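Local coordinates for 11S globulin subunit beta (Cucurbita maxima, PDB 2E9Q), which serves as a seed storage protein of the 11S globulin family, laid down in pumpkin seed as a hexameric nutrient reserve, at residues D297-N300 with G304-S307; Q288-S293 with A324-L329. One frame throughout, in Å; residues are numbered along the deposited sequence.

Contact 1: residues D297-N300 with G304-S307; sequences DVFN and GRIS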
loop_
_atom_site.group_PDB
_atom_site.type_symbol
_atom_site.label_atom_id
_atom_site.label_comp_id
_atom_site.label_asym_id
_atom_site.label_seq_id
_atom_site.Cartn_x
_atom_site.Cartn_y
_atom_site.Cartn_z
ATOM N N ASP A 297 29.859 4.412 -7.117
ATOM C CA ASP A 297 29.792 3.023 -7.563
ATOM C C ASP A 297 29.904 2.899 -9.072
ATOM O O ASP A 297 30.475 1.939 -9.579
ATOM C CB ASP A 297 28.502 2.354 -7.096
ATOM C CG ASP A 297 28.687 1.573 -5.803
ATOM O OD1 ASP A 297 29.605 0.716 -5.749
ATOM O OD2 ASP A 297 27.915 1.806 -4.842
ATOM N N VAL A 298 29.342 3.857 -9.795
ATOM C CA VAL A 298 29.442 3.840 -11.249
ATOM C C VAL A 298 30.395 4.975 -11.577
ATOM O O VAL A 298 30.181 6.113 -11.161
ATOM C CB VAL A 298 28.069 4.038 -11.920
ATOM C CG1 VAL A 298 27.259 5.035 -11.146
ATOM C CG2 VAL A 298 28.250 4.501 -13.352
ATOM N N PHE A 299 31.458 4.654 -12.308
ATOM C CA PHE A 299 32.489 5.638 -12.626
ATOM C C PHE A 299 33.091 5.417 -14.012
ATOM O O PHE A 299 33.469 4.304 -14.369
ATOM C CB PHE A 299 33.595 5.531 -11.570
ATOM C CG PHE A 299 34.555 6.697 -11.543
ATOM C CD1 PHE A 299 34.289 7.816 -10.755
ATOM C CD2 PHE A 299 35.753 6.648 -12.256
ATOM C CE1 PHE A 299 35.210 8.866 -10.673
ATOM C CE2 PHE A 299 36.679 7.695 -12.180
ATOM C CZ PHE A 299 36.410 8.800 -11.389
ATOM N N ASN A 300 33.166 6.481 -14.798
ATOM C CA ASN A 300 33.754 6.390 -16.122
ATOM C C ASN A 300 34.768 7.510 -16.206
ATOM O O ASN A 300 34.405 8.676 -16.363
ATOM C CB ASN A 300 32.714 6.563 -17.220
ATOM C CG ASN A 300 33.328 6.475 -18.597
ATOM O OD1 ASN A 300 34.386 7.054 -18.847
ATOM N ND2 ASN A 300 32.672 5.754 -19.500
ATOM N N GLY A 304 32.082 10.367 -16.712
ATOM C CA GLY A 304 31.492 10.993 -15.546
ATOM C C GLY A 304 31.176 9.947 -14.499
ATOM O O GLY A 304 31.721 8.844 -14.541
ATOM N N ARG A 305 30.274 10.261 -13.576
ATOM C CA ARG A 305 29.961 9.308 -12.520
ATOM C C ARG A 305 28.593 9.486 -11.878
ATOM O O ARG A 305 27.972 10.544 -11.984
ATOM C CB ARG A 305 31.027 9.430 -11.437
ATOM C CG ARG A 305 31.246 10.878 -11.039
ATOM C CD ARG A 305 32.286 11.039 -9.955
ATOM N NE ARG A 305 32.577 12.448 -9.711
ATOM C CZ ARG A 305 33.193 13.254 -10.575
ATOM N NH1 ARG A 305 33.406 14.522 -10.253
ATOM N NH2 ARG A 305 33.603 12.798 -11.756
ATOM N N ILE A 306 28.152 8.442 -11.183
ATOM C CA ILE A 306 26.876 8.454 -10.470
ATOM C C ILE A 306 27.065 7.801 -9.103
ATOM O O ILE A 306 27.553 6.675 -9.010
ATOM C CB ILE A 306 25.796 7.675 -11.245
ATOM C CG1 ILE A 306 25.570 8.331 -12.612
ATOM C CG2 ILE A 306 24.524 7.586 -10.416
ATOM C CD1 ILE A 306 24.590 7.584 -13.505
ATOM N N SER A 307 26.676 8.514 -8.050
ATOM C CA SER A 307 26.804 8.015 -6.687
ATOM C C SER A 307 25.430 7.716 -6.120
ATOM O O SER A 307 24.531 8.566 -6.165
ATOM C CB SER A 307 27.506 9.054 -5.823
ATOM O OG SER A 307 28.764 9.346 -6.382
#

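Contact 2: residues Q288-S293 with A324-L329; sequences QNIGRS and AERGVL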
loop_
_atom_site.group_PDB
_atom_site.type_symbol
_atom_site.label_atom_id
_atom_site.label_comp_id
_atom_site.label_asym_id
_atom_site.label_seq_id
_atom_site.Cartn_x
_atom_site.Cartn_y
_atom_site.Cartn_z
ATOM N N GLN A 288 23.939 10.842 4.283
ATOM C CA GLN A 288 24.998 10.195 3.523
ATOM C C GLN A 288 25.463 11.212 2.487
ATOM O O GLN A 288 24.643 11.816 1.787
ATOM C CB GLN A 288 24.481 8.945 2.807
ATOM C CG GLN A 288 25.544 8.245 1.945
ATOM C CD GLN A 288 24.989 7.096 1.112
ATOM O OE1 GLN A 288 24.017 6.450 1.493
ATOM N NE2 GLN A 288 25.623 6.827 -0.026
ATOM N N ASN A 289 26.768 11.422 2.390
ATOM C CA ASN A 289 27.273 12.371 1.412
ATOM C C ASN A 289 27.497 11.624 0.114
ATOM O O ASN A 289 28.219 10.625 0.080
ATOM C CB ASN A 289 28.589 12.990 1.876
ATOM C CG ASN A 289 28.974 14.201 1.054
ATOM O OD1 ASN A 289 28.718 15.340 1.442
ATOM N ND2 ASN A 289 29.571 13.959 -0.096
ATOM N N ILE A 290 26.864 12.098 -0.954
ATOM C CA ILE A 290 27.004 11.460 -2.254
ATOM C C ILE A 290 27.657 12.433 -3.218
ATOM O O ILE A 290 27.539 12.307 -4.437
ATOM C CB ILE A 290 25.635 10.987 -2.795
ATOM C CG1 ILE A 290 24.595 12.106 -2.693
ATOM C CG2 ILE A 290 25.166 9.778 -2.008
ATOM C CD1 ILE A 290 23.213 11.668 -3.125
ATOM N N GLY A 291 28.362 13.398 -2.637
ATOM C CA GLY A 291 29.069 14.404 -3.404
ATOM C C GLY A 291 30.422 13.928 -3.906
ATOM O O GLY A 291 30.718 12.734 -3.921
ATOM N N ARG A 292 31.260 14.876 -4.304
ATOM C CA ARG A 292 32.570 14.552 -4.839
ATOM C C ARG A 292 33.585 14.003 -3.839
ATOM O O ARG A 292 34.583 13.402 -4.234
ATOM C CB ARG A 292 33.137 15.777 -5.563
ATOM C CG ARG A 292 33.052 17.081 -4.780
ATOM C CD ARG A 292 33.156 18.278 -5.730
ATOM N NE ARG A 292 32.023 18.313 -6.657
ATOM C CZ ARG A 292 31.988 19.011 -7.790
ATOM N NH1 ARG A 292 33.030 19.747 -8.153
ATOM N NH2 ARG A 292 30.908 18.965 -8.566
ATOM N N SER A 293 33.330 14.184 -2.549
ATOM C CA SER A 293 34.267 13.689 -1.543
ATOM C C SER A 293 34.193 12.173 -1.395
ATOM O O SER A 293 35.125 11.552 -0.893
ATOM C CB SER A 293 33.990 14.317 -0.180
ATOM O OG SER A 293 33.029 13.546 0.527
ATOM N N ALA A 324 18.277 8.092 -3.672
ATOM C CA ALA A 324 18.763 9.111 -4.594
ATOM C C ALA A 324 20.050 8.725 -5.298
ATOM O O ALA A 324 20.819 7.884 -4.817
ATOM C CB ALA A 324 18.970 10.423 -3.855
ATOM N N GLU A 325 20.272 9.368 -6.438
ATOM C CA GLU A 325 21.457 9.163 -7.259
ATOM C C GLU A 325 21.950 10.563 -7.617
ATOM O O GLU A 325 21.152 11.424 -8.014
ATOM C CB GLU A 325 21.114 8.406 -8.549
ATOM C CG GLU A 325 20.800 6.917 -8.390
ATOM C CD GLU A 325 20.528 6.234 -9.727
ATOM O OE1 GLU A 325 20.595 4.989 -9.809
ATOM O OE2 GLU A 325 20.239 6.951 -10.707
ATOM N N ARG A 326 23.252 10.793 -7.465
ATOM C CA ARG A 326 23.847 12.080 -7.784
ATOM C C ARG A 326 24.758 11.817 -8.970
ATOM O O ARG A 326 25.746 11.093 -8.854
ATOM C CB ARG A 326 24.651 12.607 -6.588
ATOM C CG ARG A 326 24.983 14.105 -6.631
ATOM C CD ARG A 326 26.170 14.420 -7.539
ATOM N NE ARG A 326 26.615 15.803 -7.371
ATOM C CZ ARG A 326 26.030 16.860 -7.933
ATOM N NH1 ARG A 326 26.503 18.083 -7.708
ATOM N NH2 ARG A 326 24.987 16.694 -8.740
ATOM N N GLY A 327 24.419 12.406 -10.111
ATOM C CA GLY A 327 25.200 12.183 -11.310
ATOM C C GLY A 327 26.073 13.332 -11.753
ATOM O O GLY A 327 25.823 14.498 -11.451
ATOM N N VAL A 328 27.121 12.987 -12.484
ATOM C CA VAL A 328 28.040 13.984 -12.995
ATOM C C VAL A 328 28.467 13.544 -14.379
ATOM O O VAL A 328 29.041 12.470 -14.547
ATOM C CB VAL A 328 29.289 14.125 -12.091
ATOM C CG1 VAL A 328 30.339 14.987 -12.785
ATOM C CG2 VAL A 328 28.906 14.745 -10.767
ATOM N N LEU A 329 28.152 14.358 -15.375
ATOM C CA LEU A 329 28.533 14.047 -16.741
ATOM C C LEU A 329 29.544 15.069 -17.227
ATOM O O LEU A 329 29.373 16.269 -17.010
ATOM C CB LEU A 329 27.316 14.067 -17.677
ATOM C CG LEU A 329 26.510 12.781 -17.850
ATOM C CD1 LEU A 329 25.383 12.999 -18.880
ATOM C CD2 LEU A 329 27.443 11.665 -18.310
HETATM O O HOH W 1 29.637 16.034 -6.755
#

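Contact 1: residues D297-N300 with G304-S307
Asn300 and Gly304 face each other as a hydrogen-bonded pair where the chain turns back after Asn300, and both backbone groups of each residue are used across the gap. Asn300 N donates to Gly304 O over 2.8 Å. In return Gly304 N reaches Asn300 O at 2.9 Å. Further along this antiparallel hairpin of strands 298-300 and 304-309, at the edge of a sheet of the C-terminal cupin domain, Ile306 N gives Val298 O a nearly linear bond of 3.1 Å. The returning bond, Val298 N to Ile306 O, is weak and doubtful, since the place of Ile306 O is uncertain. Phe299 and Arg305, the non-hydrogen-bonded pair between, meet through side chains on the other face of the sheet from Val298 and Ile306. With CG between its backbone N and carbonyl carbon (chi1 49°), Arg305 extends to NE alongside the Phe299 ring, CD 3.7 Å from Phe299 CE1 and ring and guanidinium planes 36° apart. Arg305 NH2 bonds weakly to Tyr330 OH. The Ile306 side chain touches Arg447, a magnesium-site residue. The Asn300 amide has other partners: OD1 accepts from Arg302 N and weakly from Gly303 N, and ND2 donates to Val448 O, with a weaker bond to Glu445. Beside the turn a reciprocal pair thus satisfies the N-H and C=O of both Asn300 and Gly304, while the Asn300 carboxamide ties the hairpin to the C-terminal part of the chain.

Contact 2: residues Q288-S293 with A324-L329
Ile290 and Arg326 cross at an angle, the branched chain of the isoleucine laid against the root of the arginine. Ile290 CD1 comes within 3.9 Å of Arg326 CB, and CG1 approaches the same carbon equally closely. The isoleucine reaches it with CG1 set between its own backbone N and carbonyl carbon (chi1 49°) and CD1 extended beyond. CD1 also lies 4.5 Å from Ala324 CB, two residues back on the strand, so the methyl spans neighbouring side chains on one side of it. Ile290 O adds a backbone contact, 3.6 Å from Arg326 CB. In the bicupin architecture of 11S globulins this is a junction between sheets: strand 287-289 is an edge strand of the sheet containing 135-139, whereas strand 323-329 lies within one of the sheets of the C-terminal cupin. Leu136 of the first and Ile397 of the second both touch Ile290, which brings apolar groups of the two sheets together. Past its aliphatic root Arg326 bends at chi2 (-80°), and its NE donates to a water at 3.1 Å. The same water accepts a weak bond from Arg292 NE at 3.3 Å, linking the two side chains without direct contact between their guanidinium groups. Their nearest charged nitrogens, Arg292 NH2 and Arg326 NH1, stand 4.6 Å apart, close for like charges. Arg326 NH2 is held by Thr350 OG1 and more weakly by Trp396 O, while Arg292 NH2 has a long, weak ion pair with Glu395.

How the contacts relate
Followed from the N terminus, the chain leaves strand 287-289 at the edge of one sheet and passes through 290-293 into the hairpin of contact 1, whose short loop closes between Asn300 and Gly304. It then runs through helix 317-320 to strand 323-329, where contact 2 closes a wider loop that contains the whole of contact 1; the two therefore nest and do not cross. Strand 304-309 joins them side by side: Ser307 N lies 2.9 Å from Arg326 O, a probable hydrogen bond, and Ser307 CB packs on Ile290 O. Contact 1 pairs the outermost strand of a C-terminal cupin sheet, within this chain, with its neighbour, while contact 2 ties that sheet to the one before.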